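Local coordinates for protein ribonuclease (Chelonia mydas, PDB 2ZPO) that probably cleaves single- and double-stranded RNA on the 3' side of pyrimidine nucleotides, as a secreted endonuclease of the pancreatic ribonuclease family, at residues R9-Y14 against F42-V47; S53-C58 against G109-H114. All coordinates share one frame; numbering follows the deposited sequence. Where two conformers were deposited one is given.

Contact 1 of 2, residues R9-Y14 against F42-V47. With SO4 (sulfate ion), chain B.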
loop_
_atom_site.group_PDB
_atom_site.type_symbol
_atom_site.label_atom_id
_atom_site.label_comp_id
_atom_site.label_asym_id
_atom_site.label_seq_id
_atom_site.Cartn_x
_atom_site.Cartn_y
_atom_site.Cartn_z
ATOM N N ARG A 9 -6.420 5.387 1.085
ATOM C CA ARG A 9 -5.532 6.499 1.414
ATOM C C ARG A 9 -4.104 6.018 1.611
ATOM O O ARG A 9 -3.162 6.635 1.106
ATOM C CB ARG A 9 -6.018 7.190 2.698
ATOM C CG ARG A 9 -5.048 8.256 3.237
ATOM C CD ARG A 9 -5.643 9.038 4.423
ATOM N NE ARG A 9 -6.094 8.208 5.541
ATOM C CZ ARG A 9 -5.299 7.754 6.506
ATOM N NH1 ARG A 9 -4.008 8.044 6.488
ATOM N NH2 ARG A 9 -5.801 7.006 7.489
ATOM N N GLN A 10 -3.958 4.911 2.324
ATOM C CA GLN A 10 -2.658 4.351 2.660
ATOM C C GLN A 10 -1.997 3.571 1.497
ATOM O O GLN A 10 -0.758 3.598 1.366
ATOM C CB GLN A 10 -2.744 3.454 3.897
ATOM C CG GLN A 10 -3.016 4.227 5.200
ATOM C CD GLN A 10 -2.766 3.430 6.455
ATOM O OE1 GLN A 10 -2.135 3.927 7.391
ATOM N NE2 GLN A 10 -3.272 2.216 6.509
ATOM N N HIS A 11 -2.811 2.924 0.650
ATOM C CA HIS A 11 -2.260 1.882 -0.253
ATOM C C HIS A 11 -2.568 1.975 -1.748
ATOM O O HIS A 11 -2.072 1.141 -2.523
ATOM C CB HIS A 11 -2.654 0.488 0.250
ATOM C CG HIS A 11 -2.163 0.178 1.630
ATOM N ND1 HIS A 11 -0.821 0.043 1.940
ATOM C CD2 HIS A 11 -2.834 0.010 2.792
ATOM C CE1 HIS A 11 -0.693 -0.217 3.231
ATOM N NE2 HIS A 11 -1.904 -0.252 3.770
ATOM N N VAL A 12 -3.384 2.935 -2.171
ATOM C CA VAL A 12 -3.759 3.024 -3.582
ATOM C C VAL A 12 -3.249 4.350 -4.184
ATOM O O VAL A 12 -3.620 5.447 -3.726
ATOM C CB VAL A 12 -5.290 2.827 -3.804
ATOM C CG1 VAL A 12 -5.638 2.976 -5.285
ATOM C CG2 VAL A 12 -5.758 1.464 -3.260
ATOM N N ASP A 13 -2.396 4.244 -5.200
ATOM C CA ASP A 13 -1.908 5.428 -5.905
ATOM C C ASP A 13 -1.984 5.135 -7.383
ATOM O O ASP A 13 -1.075 4.536 -7.952
ATOM C CB ASP A 13 -0.487 5.775 -5.492
ATOM C CG ASP A 13 0.055 6.989 -6.235
ATOM O OD1 ASP A 13 -0.740 7.928 -6.466
ATOM O OD2 ASP A 13 1.259 6.990 -6.568
ATOM N N TYR A 14 -3.097 5.540 -7.986
ATOM C CA TYR A 14 -3.347 5.209 -9.376
ATOM C C TYR A 14 -4.096 6.334 -10.113
ATOM O O TYR A 14 -5.157 6.736 -9.652
ATOM C CB TYR A 14 -4.154 3.907 -9.463
ATOM C CG TYR A 14 -4.552 3.638 -10.886
ATOM C CD1 TYR A 14 -3.640 3.070 -11.781
ATOM C CD2 TYR A 14 -5.814 4.014 -11.349
ATOM C CE1 TYR A 14 -3.985 2.864 -13.111
ATOM C CE2 TYR A 14 -6.167 3.817 -12.676
ATOM C CZ TYR A 14 -5.247 3.233 -13.536
ATOM O OH TYR A 14 -5.603 3.018 -14.838
ATOM N N PHE A 42 6.617 3.011 9.689
ATOM C CA PHE A 42 7.862 2.334 9.344
ATOM C C PHE A 42 7.950 1.890 7.878
ATOM O O PHE A 42 8.989 2.070 7.233
ATOM C CB PHE A 42 8.112 1.160 10.305
ATOM C CG PHE A 42 8.661 1.586 11.641
ATOM C CD1 PHE A 42 9.948 2.118 11.743
ATOM C CD2 PHE A 42 7.901 1.448 12.802
ATOM C CE1 PHE A 42 10.466 2.515 12.980
ATOM C CE2 PHE A 42 8.412 1.842 14.045
ATOM C CZ PHE A 42 9.699 2.377 14.125
ATOM N N THR A 43 6.872 1.303 7.370
ATOM C CA THR A 43 6.847 0.773 6.006
ATOM C C THR A 43 5.459 0.892 5.433
ATOM O O THR A 43 4.471 0.849 6.160
ATOM C CB THR A 43 7.339 -0.718 5.960
ATOM O OG1 THR A 43 7.560 -1.129 4.616
ATOM C CG2 THR A 43 6.318 -1.644 6.594
ATOM N N ASN A 44 5.381 1.027 4.110
ATOM C CA ASN A 44 4.096 1.096 3.438
ATOM C C ASN A 44 4.276 0.801 1.957
ATOM O O ASN A 44 5.242 1.261 1.345
ATOM C CB ASN A 44 3.458 2.475 3.625
ATOM C CG ASN A 44 2.042 2.535 3.096
ATOM O OD1 ASN A 44 1.127 2.021 3.721
ATOM N ND2 ASN A 44 1.852 3.184 1.946
ATOM N N THR A 45 3.378 -0.015 1.416
ATOM C CA THR A 45 3.332 -0.272 -0.010
ATOM C C THR A 45 2.179 0.480 -0.677
ATOM O O THR A 45 1.015 0.427 -0.223
ATOM C CB THR A 45 3.196 -1.786 -0.293
ATOM O OG1 THR A 45 4.359 -2.467 0.221
ATOM C CG2 THR A 45 3.039 -2.042 -1.799
ATOM N N PHE A 46 2.501 1.144 -1.787
ATOM C CA PHE A 46 1.502 1.778 -2.634
ATOM C C PHE A 46 1.289 0.876 -3.820
ATOM O O PHE A 46 2.256 0.427 -4.455
ATOM C CB PHE A 46 2.000 3.151 -3.093
ATOM C CG PHE A 46 2.132 4.141 -1.961
ATOM C CD1 PHE A 46 0.995 4.804 -1.468
ATOM C CD2 PHE A 46 3.375 4.371 -1.352
ATOM C CE1 PHE A 46 1.111 5.732 -0.397
ATOM C CE2 PHE A 46 3.495 5.300 -0.298
ATOM C CZ PHE A 46 2.362 5.970 0.178
ATOM N N VAL A 47 0.024 0.570 -4.098
ATOM C CA VAL A 47 -0.305 -0.302 -5.223
ATOM C C VAL A 47 -0.796 0.605 -6.357
ATOM O O VAL A 47 -1.699 1.413 -6.148
ATOM C CB VAL A 47 -1.414 -1.326 -4.836
ATOM C CG1 VAL A 47 -1.702 -2.223 -6.006
ATOM C CG2 VAL A 47 -1.010 -2.166 -3.591
HETATM S S SO4 B . -2.659 -1.572 6.999
HETATM O O1 SO4 B . -1.960 -0.322 6.709
HETATM O O2 SO4 B . -2.099 -2.231 8.177
HETATM O O3 SO4 B . -4.104 -1.343 7.236
HETATM O O4 SO4 B . -2.468 -2.486 5.888
#
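Asn44, with CG anti to the backbone N (chi1 -173°), carries its amide to the end of helix 3-11. Asn44 ND2 donates to Gln10 O at 2.7 Å, almost in the amide plane, while Asn44 OD1 lies 2.9 Å from His11 CE1 and accepts a hydrogen bond from Lys41 NZ; an amide suits the place, offering donor and acceptor at once. Thr45 contributes its backbone: His11 ND1 donates to Thr45 O at 2.9 Å, in the ring plane and nearly straight (166°). This bond fixes the rotation of the imidazole and leaves His11 NE2, the other ring nitrogen, to donate to sulfate O1 at 2.9 Å. A phenylalanine in place of His11 would probably leave Thr45 O without this donor and cost the sulfate one of its several. Asn44 ND2 stands 3.3 Å above the plane of the Phe46 ring, over its centre, so an aromatic surface backs the amide; Phe46 CE1 lies 3.3 Å from Gln10 O. Val47 N donates to His11 O at 2.7 Å and Val47 O accepts from Asp13 N at 3.1 Å, a single bridge with Val12; the branched Val47 side chain sets CB against His11 O and packs on Ile54. This is the ribonuclease A active site, with His11 the probable proton acceptor.

Contact 2 of 2, residues S53-C58 against G109-H114. With SO4 (sulfate ion), chain B.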
loop_
_atom_site.group_PDB
_atom_site.type_symbol
_atom_site.label_atom_id
_atom_site.label_comp_id
_atom_site.label_asym_id
_atom_site.label_seq_id
_atom_site.Cartn_x
_atom_site.Cartn_y
_atom_site.Cartn_z
ATOM N N SER A 53 -9.779 -2.548 -9.302
ATOM C CA SER A 53 -8.850 -3.659 -9.543
ATOM C C SER A 53 -8.412 -4.368 -8.279
ATOM O O SER A 53 -8.257 -5.606 -8.257
ATOM C CB SER A 53 -7.606 -3.152 -10.283
ATOM O OG SER A 53 -7.991 -2.830 -11.616
ATOM N N ILE A 54 -8.198 -3.593 -7.230
ATOM C CA ILE A 54 -7.779 -4.159 -5.940
ATOM C C ILE A 54 -8.946 -4.807 -5.216
ATOM O O ILE A 54 -8.802 -5.895 -4.681
ATOM C CB ILE A 54 -7.027 -3.127 -5.084
ATOM C CG1 ILE A 54 -5.766 -2.656 -5.852
ATOM C CG2 ILE A 54 -6.619 -3.722 -3.701
ATOM C CD1 ILE A 54 -5.178 -1.358 -5.354
ATOM N N THR A 55 -10.124 -4.196 -5.265
ATOM C CA THR A 55 -11.314 -4.770 -4.622
ATOM C C THR A 55 -11.729 -6.161 -5.130
ATOM O O THR A 55 -12.243 -7.004 -4.366
ATOM C CB THR A 55 -12.495 -3.768 -4.658
ATOM O OG1 THR A 55 -12.113 -2.563 -3.986
ATOM C CG2 THR A 55 -13.743 -4.368 -4.033
ATOM N N THR A 56 -11.453 -6.449 -6.400
ATOM C CA THR A 56 -11.850 -7.739 -6.919
ATOM C C THR A 56 -11.030 -8.864 -6.281
ATOM O O THR A 56 -11.433 -10.008 -6.355
ATOM C CB THR A 56 -11.777 -7.798 -8.442
ATOM O OG1 THR A 56 -12.357 -9.026 -8.884
ATOM C CG2 THR A 56 -10.343 -7.716 -8.915
ATOM N N ILE A 57 -9.911 -8.504 -5.649
ATOM C CA ILE A 57 -9.091 -9.508 -4.947
ATOM C C ILE A 57 -9.929 -10.179 -3.852
ATOM O O ILE A 57 -9.731 -11.376 -3.542
ATOM C CB ILE A 57 -7.792 -8.882 -4.349
ATOM C CG1 ILE A 57 -6.889 -8.340 -5.475
ATOM C CG2 ILE A 57 -7.021 -9.928 -3.503
ATOM C CD1 ILE A 57 -5.829 -7.427 -5.005
ATOM N N CYS A 58 -10.863 -9.405 -3.296
ATOM C CA CYS A 58 -11.748 -9.905 -2.225
ATOM C C CYS A 58 -12.784 -10.896 -2.743
ATOM O O CYS A 58 -13.462 -11.585 -1.949
ATOM C CB CYS A 58 -12.418 -8.741 -1.489
ATOM S SG CYS A 58 -11.244 -7.631 -0.758
ATOM N N GLY A 109 -16.035 -8.496 4.372
ATOM C CA GLY A 109 -17.330 -8.224 3.740
ATOM C C GLY A 109 -17.217 -7.872 2.274
ATOM O O GLY A 109 -18.070 -7.154 1.715
ATOM N N GLY A 110 -16.161 -8.372 1.625
ATOM C CA GLY A 110 -15.990 -8.166 0.197
ATOM C C GLY A 110 -15.196 -6.931 -0.175
ATOM O O GLY A 110 -15.069 -6.628 -1.370
ATOM N N LEU A 111 -14.690 -6.205 0.828
ATOM C CA LEU A 111 -13.862 -5.012 0.598
ATOM C C LEU A 111 -12.494 -5.115 1.291
ATOM O O LEU A 111 -12.376 -5.695 2.382
ATOM C CB LEU A 111 -14.564 -3.741 1.077
ATOM C CG LEU A 111 -15.880 -3.424 0.361
ATOM C CD1 LEU A 111 -16.533 -2.251 1.080
ATOM C CD2 LEU A 111 -15.717 -3.137 -1.159
ATOM N N PRO A 112 -11.459 -4.523 0.667
ATOM C CA PRO A 112 -10.114 -4.504 1.261
ATOM C C PRO A 112 -10.048 -3.635 2.518
ATOM O O PRO A 112 -10.562 -2.510 2.521
ATOM C CB PRO A 112 -9.238 -3.906 0.156
ATOM C CG PRO A 112 -10.154 -3.168 -0.728
ATOM C CD PRO A 112 -11.488 -3.863 -0.652
ATOM N N VAL A 113 -9.376 -4.134 3.560
ATOM C CA VAL A 113 -9.199 -3.352 4.798
ATOM C C VAL A 113 -7.736 -3.241 5.246
ATOM O O VAL A 113 -7.379 -2.303 5.938
ATOM C CB VAL A 113 -10.111 -3.866 5.953
ATOM C CG1 VAL A 113 -11.596 -3.618 5.617
ATOM C CG2 VAL A 113 -9.868 -5.321 6.220
ATOM N N HIS A 114 -6.901 -4.195 4.865
ATOM C CA HIS A 114 -5.467 -4.074 5.172
ATOM C C HIS A 114 -4.611 -4.647 4.048
ATOM O O HIS A 114 -5.010 -5.550 3.327
ATOM C CB HIS A 114 -5.090 -4.827 6.451
ATOM C CG HIS A 114 -5.928 -4.479 7.642
ATOM N ND1 HIS A 114 -5.952 -3.214 8.185
ATOM C CD2 HIS A 114 -6.773 -5.232 8.388
ATOM C CE1 HIS A 114 -6.785 -3.196 9.213
ATOM N NE2 HIS A 114 -7.294 -4.408 9.359
HETATM S S SO4 B . -2.659 -1.572 6.999
HETATM O O1 SO4 B . -1.960 -0.322 6.709
HETATM O O2 SO4 B . -2.099 -2.231 8.177
HETATM O O3 SO4 B . -4.104 -1.343 7.236
HETATM O O4 SO4 B . -2.468 -2.486 5.888
HETATM O O HOH W 1 -15.096 -8.200 -3.879
#
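The backbones approach most closely at Cys58 and Gly110, whose CA atoms are 5.2 Å apart, where the 3-10 segment 56-58 meets the start of strand 111-118. Gly110 has phi 91°, and its backbone angles would jam a CB against the preceding carbonyl, so glycine fits the turn. Gly110 O lies 3.4 Å from Cys58 CB and accepts a hydrogen bond from a water that donates to Thr55 O as well, linking the two backbones. Cys58 SG, anti to its own carbonyl carbon (chi1 -59°), rests 3.4 Å from Pro112 N and continues into the disulfide with Cys107. Thr55 uses both branches. Thr55 CG2 runs alongside Leu111 and meets Leu111 CD2 at 3.7 Å, whereas Thr55 OG1, hydrogen-bonded to Ala51 O, lies 3.6 Å from Pro112 CD; Thr55 and Pro112 cross at about a right angle. Proline suits its place because its nitrogen, carrying no hydrogen, can lie against Cys58 SG, while its apolar ring packs on Thr55 and on Tyr4 and Phe7 of helix 3-11. Further on, Val113 and His114 both face Ala106 in a classic beta bulge, and His114 ND1, on the probable proton donor of the ribonuclease A active site, donates a hydrogen bond to sulfate O3 at 2.8 Å.

Overall arrangement
The centres of contact 1 and contact 2 lie about 14 Å apart, and the two are joined by packing and by a shared ligand. Ile54 CD1, from helix 51-55 of contact 2, touches Val12 CG2 and Val47 CG1 of contact 1, each at 3.6 Å, so Ile54 joins helix 51-55 to the bridged residues Val12 and Val47. On the substrate side, the side chains of His11 and His114 come within about 6 Å of each other and both bind the one sulfate, which Tyr115 N also holds. The ion probably marks where a phosphate of RNA would sit between the two histidines that probably act as acid and base. Strands 43-47 and 111-118 belong to the same antiparallel sheet.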